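Local coordinates for protein GlcNAc Inducible Gene 2, GIG2 (Candida albicans, PDB 6AKZ) that binds iron and is probably an oxygenase of the cupin-clan DUF1479 family, encoded by a gene induced by N-acetylglucosamine, at residues L385-D390 and S397-R402. Sequence-based numbering, arbitrary orientation.
Sequences LLDTRD and SPADYR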
ATOM      1  N   LEU A 385      13.818   4.902   6.825  1.00 12.69           N
ATOM      2  CA  LEU A 385      13.975   5.710   8.013  1.00 14.74           C
ATOM      3  C   LEU A 385      15.210   6.677   7.702  1.00 13.76           C
ATOM      4  O   LEU A 385      15.157   7.845   7.992  1.00 16.30           O
ATOM      5  CB  LEU A 385      14.329   4.813   9.169  1.00 16.04           C
ATOM      6  CG  LEU A 385      14.606   5.468  10.508  1.00 19.24           C
ATOM      7  CD1 LEU A 385      13.441   6.208  11.034  1.00 22.72           C
ATOM      8  CD2 LEU A 385      15.081   4.358  11.448  1.00 22.48           C
ATOM      9  N   LEU A 386      16.257   6.117   7.128  1.00 15.38           N
ATOM     10  CA  LEU A 386      17.504   6.875   6.857  1.00 17.52           C
ATOM     11  C   LEU A 386      17.285   7.887   5.763  1.00 16.27           C
ATOM     12  O   LEU A 386      17.858   8.977   5.829  1.00 17.34           O
ATOM     13  CB  LEU A 386      18.664   5.931   6.477  1.00 19.80           C
ATOM     14  CG  LEU A 386      19.117   4.974   7.598  1.00 23.33           C
ATOM     15  CD1 LEU A 386      20.297   4.125   7.171  1.00 24.08           C
ATOM     16  CD2 LEU A 386      19.476   5.706   8.872  1.00 24.90           C
ATOM     17  N   ASP A 387      16.511   7.536   4.733  1.00 15.70           N
ATOM     18  CA  ASP A 387      16.217   8.475   3.681  1.00 16.88           C
ATOM     19  C   ASP A 387      15.367   9.639   4.131  1.00 18.07           C
ATOM     20  O   ASP A 387      15.644  10.806   3.764  1.00 19.60           O
ATOM     21  CB  ASP A 387      15.641   7.755   2.487  1.00 20.83           C
ATOM     22  CG  ASP A 387      15.557   8.643   1.288  1.00 25.74           C
ATOM     23  OD1 ASP A 387      16.598   9.231   0.865  1.00 31.55           O
ATOM     24  OD2 ASP A 387      14.451   8.818   0.804  1.00 27.47           O
ATOM     25  N   THR A 388      14.374   9.354   4.941  1.00 15.19           N
ATOM     26  CA  THR A 388      13.522  10.389   5.506  1.00 14.76           C
ATOM     27  C   THR A 388      14.310  11.381   6.353  1.00 17.40           C
ATOM     28  O   THR A 388      14.144  12.556   6.262  1.00 17.45           O
ATOM     29  CB  THR A 388      12.378   9.737   6.316  1.00 13.60           C
ATOM     30  OG1 THR A 388      11.485   9.173   5.390  1.00 13.20           O
ATOM     31  CG2 THR A 388      11.665  10.690   7.130  1.00 15.04           C
ATOM     32  N   ARG A 389      15.208  10.859   7.182  1.00 16.57           N
ATOM     33  CA  ARG A 389      16.034  11.708   8.034  1.00 17.94           C
ATOM     34  C   ARG A 389      16.959  12.590   7.194  1.00 15.72           C
ATOM     35  O   ARG A 389      17.108  13.783   7.460  1.00 18.38           O
ATOM     36  CB  ARG A 389      16.857  10.857   9.004  1.00 17.55           C
ATOM     37  CG  ARG A 389      17.997  11.606   9.675  1.00 22.31           C
ATOM     38  CD  ARG A 389      19.004  10.646  10.287  1.00 23.18           C
ATOM     39  NE  ARG A 389      20.063  11.349  11.004  1.00 27.56           N
ATOM     40  CZ  ARG A 389      20.095  11.505  12.324  1.00 28.43           C
ATOM     41  NH1 ARG A 389      19.123  11.007  13.076  1.00 27.28           N
ATOM     42  NH2 ARG A 389      21.099  12.160  12.892  1.00 30.06           N
ATOM     43  N   ASP A 390      17.575  11.989   6.181  1.00 17.27           N
ATOM     44  CA  ASP A 390      18.485  12.688   5.285  1.00 20.22           C
ATOM     45  C   ASP A 390      17.776  13.706   4.407  1.00 20.36           C
ATOM     46  O   ASP A 390      18.264  14.822   4.228  1.00 21.54           O
ATOM     47  CB  ASP A 390      19.246  11.686   4.412  1.00 22.15           C
ATOM     48  CG  ASP A 390      20.338  12.341   3.590  1.00 27.86           C
ATOM     49  OD1 ASP A 390      21.306  12.856   4.189  1.00 32.24           O
ATOM     50  OD2 ASP A 390      20.228  12.343   2.347  1.00 35.66           O
ATOM     51  N   SER A 397      14.026  16.043  -1.912  1.00 20.73           N
ATOM     52  CA  SER A 397      13.015  15.022  -2.191  1.00 21.40           C
ATOM     53  C   SER A 397      13.511  13.745  -1.568  1.00 19.12           C
ATOM     54  O   SER A 397      14.704  13.553  -1.503  1.00 18.08           O
ATOM     55  CB  SER A 397      12.878  14.807  -3.709  1.00 23.87           C
ATOM     56  OG  SER A 397      12.088  15.832  -4.243  1.00 24.42           O
ATOM     57  N   PRO A 398      12.579  12.832  -1.143  1.00 18.62           N
ATOM     58  CA  PRO A 398      13.021  11.501  -0.768  1.00 17.01           C
ATOM     59  C   PRO A 398      13.481  10.791  -2.013  1.00 20.17           C
ATOM     60  O   PRO A 398      13.192  11.211  -3.162  1.00 19.37           O
ATOM     61  CB  PRO A 398      11.762  10.844  -0.176  1.00 18.21           C
ATOM     62  CG  PRO A 398      10.607  11.662  -0.584  1.00 19.04           C
ATOM     63  CD  PRO A 398      11.132  13.059  -0.850  1.00 20.26           C
ATOM     64  N   ALA A 399      14.224   9.737  -1.798  1.00 20.82           N
ATOM     65  CA  ALA A 399      14.962   9.059  -2.842  1.00 23.07           C
ATOM     66  C   ALA A 399      14.192   8.633  -4.036  1.00 24.70           C
ATOM     67  O   ALA A 399      14.740   8.601  -5.137  1.00 25.98           O
ATOM     68  CB  ALA A 399      15.626   7.812  -2.251  1.00 26.15           C
ATOM     69  N   ASP A 400      12.954   8.172  -3.842  1.00 23.99           N
ATOM     70  CA  ASP A 400      12.167   7.696  -4.985  1.00 25.57           C
ATOM     71  C   ASP A 400      11.851   8.828  -5.950  1.00 24.87           C
ATOM     72  O   ASP A 400      11.615   8.551  -7.125  1.00 28.98           O
ATOM     73  CB  ASP A 400      10.832   7.040  -4.575  1.00 23.77           C
ATOM     74  CG  ASP A 400      11.021   5.767  -3.738  1.00 24.33           C
ATOM     75  OD1 ASP A 400      12.105   5.179  -3.805  1.00 29.01           O
ATOM     76  OD2 ASP A 400      10.081   5.277  -3.062  1.00 23.85           O
ATOM     77  N   TYR A 401      11.835  10.074  -5.489  1.00 26.48           N
ATOM     78  CA  TYR A 401      11.611  11.195  -6.386  1.00 28.16           C
ATOM     79  C   TYR A 401      12.917  11.907  -6.747  1.00 29.75           C
ATOM     80  O   TYR A 401      13.122  12.307  -7.882  1.00 31.13           O
ATOM     81  CB  TYR A 401      10.597  12.147  -5.764  1.00 29.01           C
ATOM     82  CG  TYR A 401       9.229  11.505  -5.866  1.00 28.80           C
ATOM     83  CD1 TYR A 401       8.460  11.627  -7.048  1.00 30.82           C
ATOM     84  CD2 TYR A 401       8.750  10.680  -4.848  1.00 29.01           C
ATOM     85  CE1 TYR A 401       7.222  10.976  -7.160  1.00 35.27           C
ATOM     86  CE2 TYR A 401       7.496  10.062  -4.950  1.00 30.84           C
ATOM     87  CZ  TYR A 401       6.769  10.192  -6.094  1.00 34.13           C
ATOM     88  OH  TYR A 401       5.560   9.569  -6.162  1.00 42.19           O
ATOM     89  N   ARG A 402      13.773  12.069  -5.759  1.00 29.86           N
ATOM     90  CA  ARG A 402      15.056  12.736  -5.928  1.00 31.37           C
ATOM     91  C   ARG A 402      15.837  12.082  -7.080  1.00 33.58           C
ATOM     92  O   ARG A 402      16.498  12.774  -7.857  1.00 32.08           O
ATOM     93  CB  ARG A 402      15.815  12.629  -4.614  1.00 32.95           C
ATOM     94  CG  ARG A 402      17.213  13.213  -4.619  1.00 34.56           C
ATOM     95  CD  ARG A 402      17.158  14.675  -4.414  1.00 33.10           C
ATOM     96  NE  ARG A 402      18.505  15.208  -4.274  1.00 35.98           N
ATOM     97  CZ  ARG A 402      18.804  16.509  -4.290  1.00 36.25           C
ATOM     98  NH1 ARG A 402      17.864  17.444  -4.431  1.00 28.98           N
ATOM     99  NH2 ARG A 402      20.082  16.893  -4.154  1.00 41.30           N
TER
HETATM  100  O   HOH W   1      16.794  11.887  -1.072  1.00 29.87           O
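The N-terminal end of the one-turn helix 399-402 is held from outside by an aspartate of the preceding helix: D387, midway along helix 382-394, offers its carboxylate to the backbone of A399, the residue just after the N-cap P398. A399 N donates to D387 OD2 at 2.8 Å, and the bond is almost straight. It meets the oxygen on its syn side, 20° out of the carboxylate plane. P398 has no N-H of its own, and A399 N follows as the first one at the helix start; the carboxylate probably gains from meeting it. With CG swung anti to the backbone N (chi1 -169°), the carboxylate extends across the gap between the helices. OD2 also touches P398 CA at 3.4 Å, while A399 CB lies against both carboxylate oxygens. A water bridges the remaining oxygen, donating to D387 OD1 at 3.3 Å and to S397 O at 2.7 Å. The contact links the middle of helix 382-394 to the start of the next helix in the chain, away from the iron site. Behind helix 382-394, L385, L386 and R389 pack on helix 445-460; from the short helix, D400 hydrogen-bonds to S251 and Y174, and R402 forms a salt bridge with E413.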